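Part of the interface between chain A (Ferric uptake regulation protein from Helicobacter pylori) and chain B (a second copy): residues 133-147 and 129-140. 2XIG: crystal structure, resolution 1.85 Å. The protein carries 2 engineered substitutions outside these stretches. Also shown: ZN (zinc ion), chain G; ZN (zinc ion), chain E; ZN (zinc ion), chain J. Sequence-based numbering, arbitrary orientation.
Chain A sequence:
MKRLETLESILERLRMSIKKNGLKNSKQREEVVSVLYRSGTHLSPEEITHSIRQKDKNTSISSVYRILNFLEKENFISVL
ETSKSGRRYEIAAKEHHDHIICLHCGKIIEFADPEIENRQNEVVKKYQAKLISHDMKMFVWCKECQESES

Chain A 133-147: SHDMKMFVWCKECQE
Chain B (129-140) AKLISHDMKMFV

Two copies of one strand run antiparallel, Ser A133 to Trp A141 beside Lys B130 to Val B140, and form a continuous sheet across the interface. Met A136 faces Met B136 at the centre (CA to CA 4.4 Å), in a non-hydrogen-bonded pair. Met A136 (chi1 t, extended) leads its end away, and its CB lies 4.2 Å from CG of Met B136, whose chain bends at chi2 (m).

Extended backbones, phi mostly -100° to -165° and psi 115° to 175°, bond at alternate residues. Asp A135 N reaches Lys B137 O at 2.9 Å, Lys A137 N reaches Asp B135 O at 2.8 Å, and Phe A139 N reaches Ser B133 O at 2.8 Å. A bulge then shifts the register by one: Ile B132, with psi -50°, sends its N to Phe A139 O (2.9 Å), an acceptor shared with Ser B133 N (3.2 Å). Beyond it, Trp A141 N bonds Lys B130 O at 3.0 Å.

At the bulge, the CA-to-CB bond of Ile B132 points toward chain A. Its CD1 (chi1 m, chi2 m) settles over one face of the Trp A141 indole, 3.5 Å from CE2, a methyl bump on a flat surface. The long Lys B130 chain extends along the same indole, its CD 3.5 Å from CE3. Phe A139 (chi1 m) presents its ring edge to Asp B135, CE2 to CB 4.1 Å; beside it, Lys A137 NZ makes a long salt bridge to Asp B135 OD2 (3.8 Å).

On the methionine side, Leu B131 CD1 rests against both Met A138 CB (3.9 Å) and Val A140 CG1 (4.2 Å). Just before the strand, the Ala B129 methyl packs on Val A140, CB to CG2 4.0 Å. His A134 and His B134, both p, lead their rings away to separate zinc ions, each NE2 binding its zinc at 2.1 Å.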

ATOM      1  N   SER A 133      17.638   2.064 -22.537  1.00 24.42           N
ATOM      2  CA  SER A 133      17.782   1.210 -21.367  1.00 19.83           C
ATOM      3  C   SER A 133      16.419   0.692 -20.939  1.00 20.65           C
ATOM      4  O   SER A 133      15.392   1.102 -21.469  1.00 17.38           O
ATOM      5  CB  SER A 133      18.412   1.980 -20.206  1.00 23.53           C
ATOM      6  OG  SER A 133      17.510   2.948 -19.698  1.00 24.18           O
ATOM      7  N   HIS A 134      16.413  -0.208 -19.968  1.00 17.75           N
ATOM      8  CA  HIS A 134      15.142  -0.671 -19.436  1.00 15.36           C
ATOM      9  C   HIS A 134      15.272  -1.027 -17.971  1.00 15.98           C
ATOM     10  O   HIS A 134      16.368  -1.105 -17.422  1.00 21.89           O
ATOM     11  CB  HIS A 134      14.620  -1.865 -20.240  1.00 17.93           C
ATOM     12  CG  HIS A 134      15.526  -3.048 -20.208  1.00 20.06           C
ATOM     13  ND1 HIS A 134      16.641  -3.152 -21.014  1.00 20.44           N
ATOM     14  CD2 HIS A 134      15.498  -4.173 -19.456  1.00 20.71           C
ATOM     15  CE1 HIS A 134      17.257  -4.293 -20.763  1.00 22.27           C
ATOM     16  NE2 HIS A 134      16.580  -4.934 -19.827  1.00 24.04           N
ATOM     17  N   ASP A 135      14.128  -1.235 -17.333  1.00 18.00           N
ATOM     18  CA  ASP A 135      14.126  -1.653 -15.957  1.00 19.25           C
ATOM     19  C   ASP A 135      12.995  -2.658 -15.828  1.00 21.72           C
ATOM     20  O   ASP A 135      11.857  -2.362 -16.173  1.00 22.25           O
ATOM     21  CB  ASP A 135      13.934  -0.450 -15.039  1.00 25.32           C
ATOM     22  CG  ASP A 135      14.025  -0.820 -13.576  1.00 40.77           C
ATOM     23  OD1 ASP A 135      13.108  -1.504 -13.078  1.00 44.68           O
ATOM     24  OD2 ASP A 135      15.014  -0.431 -12.920  1.00 45.73           O
ATOM     25  N   MET A 136      13.332  -3.864 -15.392  1.00 21.99           N
ATOM     26  CA  MET A 136      12.372  -4.956 -15.364  1.00 21.93           C
ATOM     27  C   MET A 136      12.444  -5.628 -14.010  1.00 20.17           C
ATOM     28  O   MET A 136      13.506  -6.095 -13.603  1.00 21.59           O
ATOM     29  CB  MET A 136      12.666  -5.962 -16.486  1.00 22.87           C
ATOM     30  CG  MET A 136      11.869  -7.266 -16.403  1.00 28.41           C
ATOM     31  SD  MET A 136      12.226  -8.350 -17.811  1.00 34.38           S
ATOM     32  CE  MET A 136      11.474  -9.876 -17.293  1.00 60.34           C
ATOM     33  N   LYS A 137      11.315  -5.642 -13.301  1.00 20.95           N
ATOM     34  CA  LYS A 137      11.213  -6.305 -12.013  1.00 22.63           C
ATOM     35  C   LYS A 137      10.013  -7.226 -12.041  1.00 16.30           C
ATOM     36  O   LYS A 137       8.946  -6.832 -12.494  1.00 18.51           O
ATOM     37  CB  LYS A 137      11.000  -5.297 -10.884  1.00 24.27           C
ATOM     38  CG  LYS A 137      12.148  -4.355 -10.637  1.00 26.55           C
ATOM     39  CD  LYS A 137      11.692  -3.299  -9.649  1.00 29.17           C
ATOM     40  CE  LYS A 137      12.390  -1.982  -9.879  1.00 40.30           C
ATOM     41  NZ  LYS A 137      11.611  -0.871  -9.278  1.00 41.03           N
ATOM     42  N   MET A 138      10.204  -8.446 -11.554  1.00 16.31           N
ATOM     43  CA  MET A 138       9.119  -9.405 -11.434  1.00 16.92           C
ATOM     44  C   MET A 138       8.889  -9.643  -9.967  1.00 14.66           C
ATOM     45  O   MET A 138       9.816  -9.985  -9.249  1.00 15.71           O
ATOM     46  CB  MET A 138       9.530 -10.730 -12.048  1.00 18.96           C
ATOM     47  CG  MET A 138      10.292 -10.591 -13.322  1.00 26.24           C
ATOM     48  SD  MET A 138       9.253 -11.045 -14.693  1.00 55.61           S
ATOM     49  CE  MET A 138      10.336 -12.248 -15.453  1.00 66.32           C
ATOM     50  N   PHE A 139       7.647  -9.497  -9.525  1.00 17.06           N
ATOM     51  CA  PHE A 139       7.326  -9.725  -8.122  1.00 19.71           C
ATOM     52  C   PHE A 139       6.601 -11.054  -8.008  1.00 18.04           C
ATOM     53  O   PHE A 139       5.676 -11.325  -8.765  1.00 18.44           O
ATOM     54  CB  PHE A 139       6.476  -8.578  -7.578  1.00 17.44           C
ATOM     55  CG  PHE A 139       7.168  -7.239  -7.621  1.00 21.23           C
ATOM     56  CD1 PHE A 139       7.985  -6.835  -6.581  1.00 23.88           C
ATOM     57  CD2 PHE A 139       6.994  -6.383  -8.704  1.00 24.53           C
ATOM     58  CE1 PHE A 139       8.628  -5.596  -6.621  1.00 30.06           C
ATOM     59  CE2 PHE A 139       7.628  -5.146  -8.751  1.00 26.19           C
ATOM     60  CZ  PHE A 139       8.443  -4.749  -7.710  1.00 23.25           C
ATOM     61  N   VAL A 140       7.049 -11.891  -7.078  1.00 22.82           N
ATOM     62  CA  VAL A 140       6.627 -13.286  -7.041  1.00 25.56           C
ATOM     63  C   VAL A 140       6.370 -13.788  -5.632  1.00 22.42           C
ATOM     64  O   VAL A 140       6.647 -13.096  -4.655  1.00 19.77           O
ATOM     65  CB  VAL A 140       7.727 -14.211  -7.637  1.00 20.88           C
ATOM     66  CG1 VAL A 140       8.133 -13.753  -9.034  1.00 17.80           C
ATOM     67  CG2 VAL A 140       8.943 -14.264  -6.720  1.00 15.21           C
ATOM     68  N   TRP A 141       5.828 -14.997  -5.545  1.00 22.75           N
ATOM     69  CA  TRP A 141       5.932 -15.800  -4.337  1.00 20.74           C
ATOM     70  C   TRP A 141       6.988 -16.852  -4.633  1.00 27.05           C
ATOM     71  O   TRP A 141       6.811 -17.678  -5.532  1.00 25.94           O
ATOM     72  CB  TRP A 141       4.610 -16.487  -3.996  1.00 20.67           C
ATOM     73  CG  TRP A 141       3.464 -15.564  -3.751  1.00 25.25           C
ATOM     74  CD1 TRP A 141       3.523 -14.225  -3.498  1.00 25.72           C
ATOM     75  CD2 TRP A 141       2.079 -15.923  -3.693  1.00 26.48           C
ATOM     76  NE1 TRP A 141       2.256 -13.722  -3.316  1.00 27.58           N
ATOM     77  CE2 TRP A 141       1.353 -14.746  -3.426  1.00 25.60           C
ATOM     78  CE3 TRP A 141       1.383 -17.124  -3.855  1.00 25.73           C
ATOM     79  CZ2 TRP A 141      -0.033 -14.736  -3.314  1.00 24.75           C
ATOM     80  CZ3 TRP A 141       0.011 -17.114  -3.745  1.00 20.61           C
ATOM     81  CH2 TRP A 141      -0.686 -15.928  -3.476  1.00 28.09           C
ATOM     82  N   CYS A 142       8.095 -16.810  -3.902  1.00 25.06           N
ATOM     83  CA  CYS A 142       9.211 -17.709  -4.175  1.00 27.83           C
ATOM     84  C   CYS A 142       8.927 -19.137  -3.719  1.00 31.04           C
ATOM     85  O   CYS A 142       8.006 -19.389  -2.936  1.00 33.24           O
ATOM     86  CB  CYS A 142      10.492 -17.195  -3.520  1.00 30.32           C
ATOM     87  SG  CYS A 142      10.638 -17.623  -1.767  1.00 30.70           S
ATOM     88  N   LYS A 143       9.726 -20.066  -4.227  1.00 36.82           N
ATOM     89  CA  LYS A 143       9.543 -21.484  -3.956  1.00 40.17           C
ATOM     90  C   LYS A 143       9.408 -21.768  -2.463  1.00 35.14           C
ATOM     91  O   LYS A 143       8.543 -22.523  -2.052  1.00 32.35           O
ATOM     92  CB  LYS A 143      10.714 -22.276  -4.541  1.00 47.36           C
ATOM     93  CG  LYS A 143      10.983 -23.615  -3.876  1.00 56.16           C
ATOM     94  CD  LYS A 143      10.330 -24.772  -4.610  1.00 60.26           C
ATOM     95  CE  LYS A 143      10.816 -26.095  -4.037  1.00 63.50           C
ATOM     96  NZ  LYS A 143      10.370 -27.264  -4.832  1.00 66.16           N
ATOM     97  N   GLU A 144      10.260 -21.145  -1.659  1.00 38.28           N
ATOM     98  CA  GLU A 144      10.328 -21.445  -0.232  1.00 42.30           C
ATOM     99  C   GLU A 144       9.147 -20.880   0.549  1.00 39.37           C
ATOM    100  O   GLU A 144       8.723 -21.450   1.555  1.00 34.61           O
ATOM    101  CB  GLU A 144      11.650 -20.936   0.354  1.00 46.71           C
ATOM    102  CG  GLU A 144      12.867 -21.747  -0.077  1.00 54.23           C
ATOM    103  CD  GLU A 144      13.226 -21.552  -1.544  1.00 61.96           C
ATOM    104  OE1 GLU A 144      12.942 -20.465  -2.092  1.00 61.22           O
ATOM    105  OE2 GLU A 144      13.801 -22.483  -2.148  1.00 65.11           O
ATOM    106  N   CYS A 145       8.618 -19.754   0.084  1.00 35.12           N
ATOM    107  CA  CYS A 145       7.500 -19.126   0.768  1.00 32.50           C
ATOM    108  C   CYS A 145       6.207 -19.884   0.489  1.00 30.45           C
ATOM    109  O   CYS A 145       5.285 -19.899   1.309  1.00 32.76           O
ATOM    110  CB  CYS A 145       7.386 -17.654   0.369  1.00 25.36           C
ATOM    111  SG  CYS A 145       8.547 -16.593   1.247  1.00 26.86           S
ATOM    112  N   GLN A 146       6.156 -20.529  -0.673  1.00 30.40           N
ATOM    113  CA  GLN A 146       4.976 -21.281  -1.073  1.00 37.58           C
ATOM    114  C   GLN A 146       4.905 -22.640  -0.388  1.00 47.02           C
ATOM    115  O   GLN A 146       3.832 -23.240  -0.294  1.00 50.67           O
ATOM    116  CB  GLN A 146       4.956 -21.463  -2.588  1.00 38.50           C
ATOM    117  CG  GLN A 146       4.660 -20.182  -3.339  1.00 41.73           C
ATOM    118  CD  GLN A 146       4.326 -20.422  -4.792  1.00 41.60           C
ATOM    119  OE1 GLN A 146       5.218 -20.551  -5.633  1.00 41.93           O
ATOM    120  NE2 GLN A 146       3.033 -20.474  -5.101  1.00 38.07           N
ATOM    121  N   GLU A 147       6.046 -23.124   0.087  1.00 51.71           N
ATOM    122  CA  GLU A 147       6.097 -24.437   0.722  1.00 60.59           C
ATOM    123  C   GLU A 147       5.560 -24.453   2.153  1.00 63.16           C
ATOM    124  O   GLU A 147       5.951 -23.644   2.997  1.00 60.98           O
ATOM    125  CB  GLU A 147       7.511 -25.023   0.668  1.00 64.57           C
ATOM    126  CG  GLU A 147       7.774 -25.842  -0.585  1.00 72.46           C
ATOM    127  CD  GLU A 147       9.056 -26.648  -0.502  1.00 79.15           C
ATOM    128  OE1 GLU A 147      10.147 -26.040  -0.528  1.00 80.60           O
ATOM    129  OE2 GLU A 147       8.973 -27.891  -0.419  1.00 82.60           O
TER
ATOM    130  N   ALA B 129       8.833 -20.316  -8.863  1.00 33.13           N
ATOM    131  CA  ALA B 129       8.164 -19.188  -8.235  1.00 31.70           C
ATOM    132  C   ALA B 129       6.818 -18.947  -8.918  1.00 34.46           C
ATOM    133  O   ALA B 129       6.525 -19.534  -9.960  1.00 36.00           O
ATOM    134  CB  ALA B 129       9.041 -17.944  -8.300  1.00 28.65           C
ATOM    135  N   LYS B 130       5.991 -18.102  -8.315  1.00 25.70           N
ATOM    136  CA  LYS B 130       4.694 -17.765  -8.880  1.00 27.29           C
ATOM    137  C   LYS B 130       4.689 -16.280  -9.206  1.00 27.97           C
ATOM    138  O   LYS B 130       4.913 -15.449  -8.324  1.00 22.84           O
ATOM    139  CB  LYS B 130       3.571 -18.098  -7.888  1.00 25.34           C
ATOM    140  CG  LYS B 130       2.164 -17.719  -8.358  1.00 29.55           C
ATOM    141  CD  LYS B 130       1.150 -17.875  -7.227  1.00 27.58           C
ATOM    142  CE  LYS B 130      -0.200 -17.251  -7.567  1.00 32.25           C
ATOM    143  NZ  LYS B 130      -1.158 -18.205  -8.196  1.00 31.31           N
ATOM    144  N   LEU B 131       4.455 -15.949 -10.473  1.00 28.21           N
ATOM    145  CA  LEU B 131       4.467 -14.552 -10.895  1.00 27.41           C
ATOM    146  C   LEU B 131       3.200 -13.821 -10.445  1.00 24.52           C
ATOM    147  O   LEU B 131       2.090 -14.166 -10.850  1.00 21.33           O
ATOM    148  CB  LEU B 131       4.660 -14.435 -12.412  1.00 27.66           C
ATOM    149  CG  LEU B 131       4.763 -13.008 -12.962  1.00 23.14           C
ATOM    150  CD1 LEU B 131       5.935 -12.266 -12.332  1.00 22.20           C
ATOM    151  CD2 LEU B 131       4.872 -13.017 -14.482  1.00 25.32           C
ATOM    152  N   ILE B 132       3.372 -12.808  -9.604  1.00 19.80           N
ATOM    153  CA  ILE B 132       2.255 -12.017  -9.104  1.00 17.33           C
ATOM    154  C   ILE B 132       2.037 -10.736  -9.910  1.00 19.07           C
ATOM    155  O   ILE B 132       0.922 -10.426 -10.323  1.00 22.26           O
ATOM    156  CB  ILE B 132       2.458 -11.649  -7.615  1.00 20.82           C
ATOM    157  CG1 ILE B 132       2.589 -12.913  -6.758  1.00 19.75           C
ATOM    158  CG2 ILE B 132       1.321 -10.788  -7.113  1.00 22.69           C
ATOM    159  CD1 ILE B 132       1.340 -13.803  -6.780  1.00 22.29           C
ATOM    160  N   SER B 133       3.102  -9.972 -10.112  1.00 18.64           N
ATOM    161  CA  SER B 133       3.006  -8.773 -10.922  1.00 17.59           C
ATOM    162  C   SER B 133       4.402  -8.413 -11.394  1.00 18.57           C
ATOM    163  O   SER B 133       5.378  -9.073 -11.049  1.00 21.53           O
ATOM    164  CB  SER B 133       2.405  -7.609 -10.128  1.00 20.92           C
ATOM    165  OG  SER B 133       3.310  -7.136  -9.143  1.00 23.45           O
ATOM    166  N   HIS B 134       4.499  -7.374 -12.196  1.00 19.07           N
ATOM    167  CA  HIS B 134       5.809  -6.966 -12.669  1.00 18.33           C
ATOM    168  C   HIS B 134       5.801  -5.498 -13.025  1.00 21.49           C
ATOM    169  O   HIS B 134       4.745  -4.904 -13.206  1.00 21.87           O
ATOM    170  CB  HIS B 134       6.233  -7.814 -13.863  1.00 21.39           C
ATOM    171  CG  HIS B 134       5.305  -7.720 -15.030  1.00 22.89           C
ATOM    172  ND1 HIS B 134       4.181  -8.509 -15.147  1.00 23.95           N
ATOM    173  CD2 HIS B 134       5.341  -6.948 -16.138  1.00 21.84           C
ATOM    174  CE1 HIS B 134       3.559  -8.218 -16.276  1.00 27.82           C
ATOM    175  NE2 HIS B 134       4.248  -7.278 -16.901  1.00 20.76           N
ATOM    176  N   ASP B 135       6.996  -4.927 -13.121  1.00 17.36           N
ATOM    177  CA  ASP B 135       7.152  -3.517 -13.377  1.00 18.98           C
ATOM    178  C   ASP B 135       8.196  -3.486 -14.468  1.00 23.08           C
ATOM    179  O   ASP B 135       9.310  -3.952 -14.280  1.00 23.29           O
ATOM    180  CB  ASP B 135       7.647  -2.813 -12.116  1.00 31.63           C
ATOM    181  CG  ASP B 135       7.854  -1.324 -12.316  1.00 51.41           C
ATOM    182  OD1 ASP B 135       7.472  -0.793 -13.385  1.00 53.48           O
ATOM    183  OD2 ASP B 135       8.405  -0.683 -11.395  1.00 60.20           O
ATOM    184  N   MET B 136       7.818  -2.969 -15.622  1.00 24.81           N
ATOM    185  CA  MET B 136       8.669  -3.085 -16.782  1.00 26.31           C
ATOM    186  C   MET B 136       8.550  -1.811 -17.571  1.00 22.07           C
ATOM    187  O   MET B 136       7.458  -1.420 -17.978  1.00 21.90           O
ATOM    188  CB  MET B 136       8.194  -4.275 -17.607  1.00 32.59           C
ATOM    189  CG  MET B 136       9.202  -4.822 -18.568  1.00 42.22           C
ATOM    190  SD  MET B 136       9.082  -4.015 -20.156  1.00 67.46           S
ATOM    191  CE  MET B 136       9.415  -5.414 -21.219  1.00 63.58           C
ATOM    192  N   LYS B 137       9.667  -1.131 -17.769  1.00 21.56           N
ATOM    193  CA  LYS B 137       9.632   0.041 -18.609  1.00 24.08           C
ATOM    194  C   LYS B 137      10.868   0.111 -19.468  1.00 21.56           C
ATOM    195  O   LYS B 137      11.944  -0.302 -19.064  1.00 17.67           O
ATOM    196  CB  LYS B 137       9.429   1.321 -17.796  1.00 34.92           C
ATOM    197  CG  LYS B 137      10.399   1.531 -16.662  1.00 36.60           C
ATOM    198  CD  LYS B 137       9.702   2.242 -15.507  1.00 38.75           C
ATOM    199  CE  LYS B 137      10.618   2.352 -14.305  1.00 42.08           C
ATOM    200  NZ  LYS B 137       9.870   2.159 -13.031  1.00 46.40           N
ATOM    201  N   MET B 138      10.677   0.605 -20.677  1.00 21.29           N
ATOM    202  CA  MET B 138      11.769   0.740 -21.620  1.00 21.59           C
ATOM    203  C   MET B 138      11.947   2.202 -21.935  1.00 23.13           C
ATOM    204  O   MET B 138      10.998   2.879 -22.324  1.00 23.56           O
ATOM    205  CB  MET B 138      11.460  -0.055 -22.885  1.00 27.37           C
ATOM    206  CG  MET B 138      11.314  -1.538 -22.608  1.00 30.43           C
ATOM    207  SD  MET B 138      11.383  -2.537 -24.099  1.00 40.23           S
ATOM    208  CE  MET B 138       9.797  -2.161 -24.842  1.00 28.88           C
ATOM    209  N   PHE B 139      13.169   2.691 -21.751  1.00 25.16           N
ATOM    210  CA  PHE B 139      13.478   4.087 -21.983  1.00 25.26           C
ATOM    211  C   PHE B 139      14.096   4.231 -23.372  1.00 23.93           C
ATOM    212  O   PHE B 139      15.025   3.501 -23.731  1.00 24.18           O
ATOM    213  CB  PHE B 139      14.430   4.598 -20.906  1.00 24.07           C
ATOM    214  CG  PHE B 139      13.855   4.552 -19.513  1.00 22.49           C
ATOM    215  CD1 PHE B 139      13.071   5.589 -19.034  1.00 30.22           C
ATOM    216  CD2 PHE B 139      14.116   3.474 -18.679  1.00 23.88           C
ATOM    217  CE1 PHE B 139      12.545   5.549 -17.744  1.00 27.83           C
ATOM    218  CE2 PHE B 139      13.599   3.432 -17.398  1.00 26.18           C
ATOM    219  CZ  PHE B 139      12.814   4.470 -16.931  1.00 27.05           C
ATOM    220  N   VAL B 140      13.565   5.162 -24.157  1.00 28.07           N
ATOM    221  CA  VAL B 140      13.932   5.248 -25.562  1.00 27.66           C
ATOM    222  C   VAL B 140      14.179   6.679 -26.033  1.00 25.17           C
ATOM    223  O   VAL B 140      13.930   7.646 -25.308  1.00 22.33           O
ATOM    224  CB  VAL B 140      12.820   4.641 -26.448  1.00 27.62           C
ATOM    225  CG1 VAL B 140      12.473   3.227 -25.989  1.00 26.14           C
ATOM    226  CG2 VAL B 140      11.576   5.528 -26.420  1.00 23.95           C
TER
HETATM  227 ZN    ZN G1151       9.914 -15.770  -0.473  1.00 30.67          ZN
HETATM  228 ZN    ZN E1149      17.138  -6.828 -19.005  1.00 24.20          ZN
HETATM  229 ZN    ZN J1151       3.464  -6.531 -18.717  1.00 26.31          ZN